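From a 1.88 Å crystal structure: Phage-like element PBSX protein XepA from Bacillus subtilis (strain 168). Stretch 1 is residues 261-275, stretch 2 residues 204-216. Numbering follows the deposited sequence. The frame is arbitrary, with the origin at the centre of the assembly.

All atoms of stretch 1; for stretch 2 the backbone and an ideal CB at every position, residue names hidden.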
# COMPACT_ATOMS: atom_id res chain seq x y z
N MET E 261 2.35 -41.14 -14.40
CA MET E 261 3.32 -41.81 -15.25
C MET E 261 3.38 -43.27 -14.80
O MET E 261 4.11 -43.59 -13.87
CB MET E 261 4.69 -41.16 -15.06
CG MET E 261 4.69 -39.68 -15.49
SD MET E 261 4.78 -39.63 -17.29
CE MET E 261 3.54 -38.38 -17.66
N GLU E 262 2.62 -44.13 -15.47
CA GLU E 262 2.41 -45.49 -14.99
C GLU E 262 3.51 -46.40 -15.54
O GLU E 262 3.76 -46.44 -16.75
CB GLU E 262 1.03 -45.98 -15.41
CG GLU E 262 0.82 -47.47 -15.22
CD GLU E 262 -0.59 -47.97 -15.52
OE1 GLU E 262 -1.38 -47.23 -16.13
OE2 GLU E 262 -0.93 -49.08 -15.11
N ILE E 263 4.15 -47.16 -14.64
CA ILE E 263 5.00 -48.24 -15.10
C ILE E 263 4.11 -49.43 -15.43
O ILE E 263 3.52 -50.02 -14.52
CB ILE E 263 6.12 -48.56 -14.09
CG1 ILE E 263 7.04 -47.35 -13.89
CG2 ILE E 263 6.90 -49.77 -14.55
CD1 ILE E 263 7.99 -47.47 -12.74
N ILE E 264 4.01 -49.74 -16.72
CA ILE E 264 3.17 -50.79 -17.27
C ILE E 264 3.86 -52.13 -17.02
O ILE E 264 3.22 -53.12 -16.68
CB ILE E 264 2.92 -50.57 -18.79
CG1 ILE E 264 2.03 -49.35 -19.04
CG2 ILE E 264 2.34 -51.81 -19.46
CD1 ILE E 264 0.66 -49.46 -18.39
N SER E 265 5.18 -52.13 -17.21
CA SER E 265 5.99 -53.31 -16.97
C SER E 265 7.43 -52.90 -16.70
O SER E 265 7.86 -51.83 -17.12
CB SER E 265 5.89 -54.27 -18.12
OG SER E 265 6.48 -53.68 -19.27
N ILE E 266 8.14 -53.77 -15.99
CA ILE E 266 9.53 -53.58 -15.64
C ILE E 266 10.15 -54.95 -15.33
O ILE E 266 9.50 -55.76 -14.66
CB ILE E 266 9.62 -52.59 -14.47
CG1 ILE E 266 11.06 -52.32 -14.02
CG2 ILE E 266 8.74 -53.00 -13.32
CD1 ILE E 266 11.16 -51.22 -13.01
N THR E 267 11.36 -55.21 -15.84
CA THR E 267 12.17 -56.33 -15.41
C THR E 267 13.64 -55.93 -15.39
O THR E 267 14.09 -55.07 -16.16
CB THR E 267 12.01 -57.57 -16.32
OG1 THR E 267 12.32 -57.25 -17.68
CG2 THR E 267 10.65 -58.22 -16.25
N GLY E 268 14.39 -56.59 -14.49
CA GLY E 268 15.84 -56.58 -14.54
C GLY E 268 16.44 -55.31 -13.93
O GLY E 268 17.43 -54.80 -14.43
N GLY E 269 15.84 -54.80 -12.86
CA GLY E 269 16.33 -53.58 -12.24
C GLY E 269 15.18 -52.68 -11.79
O GLY E 269 14.03 -53.12 -11.73
N THR E 270 15.50 -51.43 -11.47
CA THR E 270 14.50 -50.51 -10.97
C THR E 270 14.44 -49.27 -11.87
O THR E 270 15.31 -49.05 -12.73
CB THR E 270 14.78 -50.16 -9.50
OG1 THR E 270 16.06 -49.55 -9.52
CG2 THR E 270 14.78 -51.36 -8.58
N LEU E 271 13.40 -48.46 -11.66
CA LEU E 271 13.16 -47.28 -12.49
C LEU E 271 12.63 -46.15 -11.61
O LEU E 271 11.75 -46.37 -10.79
CB LEU E 271 12.19 -47.63 -13.62
CG LEU E 271 12.14 -46.64 -14.78
CD1 LEU E 271 13.39 -46.76 -15.65
CD2 LEU E 271 10.90 -46.87 -15.64
N SER E 272 13.22 -44.97 -11.78
CA SER E 272 12.69 -43.75 -11.19
C SER E 272 12.03 -42.91 -12.28
O SER E 272 12.50 -42.88 -13.42
CB SER E 272 13.78 -42.98 -10.49
OG SER E 272 14.30 -43.71 -9.39
N VAL E 273 10.94 -42.23 -11.92
CA VAL E 273 10.24 -41.31 -12.80
C VAL E 273 9.92 -40.06 -11.99
O VAL E 273 9.12 -40.11 -11.06
CB VAL E 273 8.97 -41.94 -13.40
CG1 VAL E 273 8.32 -40.96 -14.39
CG2 VAL E 273 9.24 -43.28 -14.09
N LYS E 274 10.57 -38.96 -12.35
CA LYS E 274 10.44 -37.73 -11.59
C LYS E 274 10.38 -36.57 -12.56
O LYS E 274 10.97 -36.64 -13.64
CB LYS E 274 11.66 -37.55 -10.67
CG LYS E 274 11.85 -38.67 -9.68
CD LYS E 274 12.87 -38.35 -8.61
CE LYS E 274 13.09 -39.54 -7.69
NZ LYS E 274 14.20 -39.24 -6.76
N GLY E 275 9.71 -35.49 -12.14
CA GLY E 275 9.60 -34.35 -13.03
C GLY E 275 9.58 -33.00 -12.32
O GLY E 275 9.59 -32.94 -11.09
N UNK E 204 11.61 -36.94 -16.27
CA UNK E 204 12.79 -37.75 -16.52
C UNK E 204 12.52 -39.20 -16.12
O UNK E 204 11.97 -39.47 -15.05
CB UNK E 204 14.00 -37.19 -15.76
N UNK E 205 12.93 -40.13 -16.98
CA UNK E 205 12.82 -41.57 -16.78
C UNK E 205 14.25 -42.12 -16.74
O UNK E 205 15.02 -41.91 -17.67
CB UNK E 205 11.99 -42.23 -17.88
N UNK E 206 14.61 -42.79 -15.64
CA UNK E 206 15.99 -43.24 -15.47
C UNK E 206 16.05 -44.38 -14.45
O UNK E 206 15.25 -44.44 -13.51
CB UNK E 206 16.88 -42.08 -15.03
N UNK E 207 17.04 -45.27 -14.64
CA UNK E 207 17.37 -46.30 -13.67
C UNK E 207 18.07 -47.49 -14.32
O UNK E 207 18.52 -47.41 -15.46
CB UNK E 207 16.10 -46.77 -12.95
N UNK E 208 18.10 -48.61 -13.58
CA UNK E 208 18.84 -49.80 -13.99
C UNK E 208 17.96 -50.77 -14.77
O UNK E 208 18.50 -51.67 -15.42
CB UNK E 208 19.43 -50.50 -12.77
N UNK E 209 16.63 -50.62 -14.71
CA UNK E 209 15.74 -51.59 -15.35
C UNK E 209 16.23 -51.90 -16.76
O UNK E 209 16.55 -50.99 -17.52
CB UNK E 209 14.30 -51.06 -15.39
N UNK E 210 16.29 -53.19 -17.11
CA UNK E 210 16.75 -53.57 -18.44
C UNK E 210 15.61 -53.45 -19.44
O UNK E 210 15.84 -53.30 -20.64
CB UNK E 210 17.31 -54.99 -18.43
N UNK E 211 14.38 -53.60 -18.95
CA UNK E 211 13.18 -53.48 -19.75
C UNK E 211 12.16 -52.75 -18.89
O UNK E 211 12.06 -53.04 -17.69
CB UNK E 211 12.66 -54.84 -20.22
N UNK E 212 11.47 -51.78 -19.48
CA UNK E 212 10.42 -51.04 -18.79
C UNK E 212 9.53 -50.36 -19.83
O UNK E 212 9.98 -50.05 -20.94
CB UNK E 212 11.01 -50.01 -17.82
N UNK E 213 8.26 -50.18 -19.46
CA UNK E 213 7.36 -49.37 -20.26
C UNK E 213 6.63 -48.39 -19.35
O UNK E 213 6.01 -48.79 -18.36
CB UNK E 213 6.37 -50.25 -21.03
N UNK E 214 6.70 -47.10 -19.71
CA UNK E 214 5.98 -46.05 -19.01
C UNK E 214 4.90 -45.51 -19.93
O UNK E 214 5.18 -45.18 -21.08
CB UNK E 214 6.92 -44.94 -18.56
N UNK E 215 3.67 -45.41 -19.40
CA UNK E 215 2.55 -44.87 -20.14
C UNK E 215 2.15 -43.55 -19.51
O UNK E 215 2.09 -43.45 -18.28
CB UNK E 215 1.38 -45.85 -20.17
N UNK E 216 1.88 -42.54 -20.36
CA UNK E 216 1.63 -41.18 -19.91
C UNK E 216 0.13 -40.94 -19.80
O UNK E 216 -0.61 -41.14 -20.77
CB UNK E 216 2.27 -40.17 -20.86

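Position 204 pairs in antiparallel register with Lys274, its N donating to Lys274 O at 2.7 Å. The CB lies on the face carrying Ser272 and Lys274, so a polar or acidic chain would suit; the residue is Glu204, whose carboxylate leads away.

Position 205 points to the other face, with Val273, and asks for a compact apolar residue. Val205 sets its CG1 3.9 Å from Leu271 CD2.

At 206 the backbone bonds Ser272 in both directions, and the CB shares a face with Ser272 and the long chain of Lys274. A flat, wide side chain could cover both. Tyr206, chi1 p, does so: Ser272 CB lies over one ring face, 3.8 Å from its centroid, while Lys274 CD reaches the ring edge, 3.2 Å from Tyr206 OH.

Position 207 has phi/psi of 156/-163, and its ideal CB would fall 2.4 Å from Thr270 O. Only glycine fits comfortably, and Gly207 is found.

At 208 the CB points sideways, near the N of Thr270, so a short side chain bearing an acceptor would serve: Ser, Thr, Asn or Asp. Thr208 OG1 accepts from Thr270 N at 3.0 Å.

The N of 209 donates to Thr270 O, and its ideal CB lies 3.7 Å from Ile266 CG1. A small apolar residue suits this crowded site; Ala209 places its methyl against Ile266.

Position 210 points sideways and tolerates many polar residues. Glu210 N bonds weakly to Thr267 O and Gly268 O.

At 211 the CB lies beside Thr267 OG1, allowing polar or flexible chains. Met211 packs its CB 3.4 Å from that OG1.

Position 212 lies across from Ile266, with their CA atoms just 4.1 Å apart, and its ideal CB is near Leu271 CD2. A small residue is favoured, and Ser212 puts OG 3.7 Å from Leu271 CD2.

Opposite 213 the register slips: its N bonds Ser265 O, and Ile264 N donates to Glu213 O at 2.8 Å. The ideal CB lies near both Ser265 OG (3.9 Å) and Ile264 CB (4.1 Å), so a chain with aliphatic length and a polar end suits. Glu213 fits, a water joining its OE1 to Ser265 OG.

Position 214 shares a sheet face with Met261, Ile263 and Val273, and Leu271 CD2 reaches in to it, calling for a branched aliphatic. Val214 CG2 lies 3.8 Å from Leu271 CD2.

At 215 a long aliphatic stem can rest on Ile264; Lys215 CB is 3.7 Å from Ile264 CG1.

At 216 the ideal CB is near Met261 CE, favouring a large apolar group. Phe216 CD1 meets Met261 SD obliquely at 3.4 Å.

Stretch 2, residues 204-216: EVYGTAEMSEVKF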
# COMPACT_ATOMS: atom_id res chain seq x y z
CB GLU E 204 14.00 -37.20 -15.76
CG GLU E 204 15.30 -37.73 -16.36
CD GLU E 204 16.59 -37.41 -15.62
OE1 GLU E 204 16.57 -36.46 -14.79
OE2 GLU E 204 17.60 -38.11 -15.89
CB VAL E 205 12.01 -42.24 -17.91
CG1 VAL E 205 11.92 -43.76 -17.72
CG2 VAL E 205 10.63 -41.61 -18.07
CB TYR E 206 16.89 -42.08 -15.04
CG TYR E 206 16.51 -41.45 -13.73
CD1 TYR E 206 15.50 -40.50 -13.67
CD2 TYR E 206 17.17 -41.76 -12.55
CE1 TYR E 206 15.13 -39.91 -12.47
CE2 TYR E 206 16.83 -41.16 -11.34
CZ TYR E 206 15.80 -40.24 -11.30
OH TYR E 206 15.42 -39.63 -10.14
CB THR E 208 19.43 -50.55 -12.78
OG1 THR E 208 18.35 -50.76 -11.88
CG2 THR E 208 20.50 -49.76 -12.04
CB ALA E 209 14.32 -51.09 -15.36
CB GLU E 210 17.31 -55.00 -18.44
CG GLU E 210 18.73 -55.06 -17.91
CD GLU E 210 19.14 -56.37 -17.26
OE1 GLU E 210 18.35 -57.35 -17.35
OE2 GLU E 210 20.24 -56.40 -16.67
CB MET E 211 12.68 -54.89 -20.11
CG MET E 211 11.22 -54.98 -20.42
SD MET E 211 11.04 -54.91 -22.19
CE MET E 211 9.51 -53.95 -22.27
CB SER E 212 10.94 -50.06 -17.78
OG SER E 212 11.83 -49.14 -18.39
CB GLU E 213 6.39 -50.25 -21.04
CG GLU E 213 5.43 -49.42 -21.89
CD GLU E 213 4.69 -50.19 -22.97
OE1 GLU E 213 4.25 -51.31 -22.63
OE2 GLU E 213 4.57 -49.70 -24.13
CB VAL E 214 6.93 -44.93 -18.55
CG1 VAL E 214 6.18 -43.84 -17.78
CG2 VAL E 214 8.08 -45.49 -17.73
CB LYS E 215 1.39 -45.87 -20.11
CG LYS E 215 0.23 -45.58 -21.06
CD LYS E 215 -0.69 -46.77 -21.25
CE LYS E 215 -1.55 -46.74 -22.50
NZ LYS E 215 -1.94 -45.37 -22.90
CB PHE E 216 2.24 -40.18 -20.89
CG PHE E 216 3.67 -40.45 -21.32
CD1 PHE E 216 4.59 -41.01 -20.44
CD2 PHE E 216 4.11 -40.10 -22.59
CE1 PHE E 216 5.91 -41.22 -20.83
CE2 PHE E 216 5.43 -40.31 -22.98
CZ PHE E 216 6.32 -40.87 -22.09
O HOH W 1 16.31 -44.95 -10.77
O HOH W 2 16.97 -47.75 -10.91
O HOH W 3 5.11 -53.38 -21.35
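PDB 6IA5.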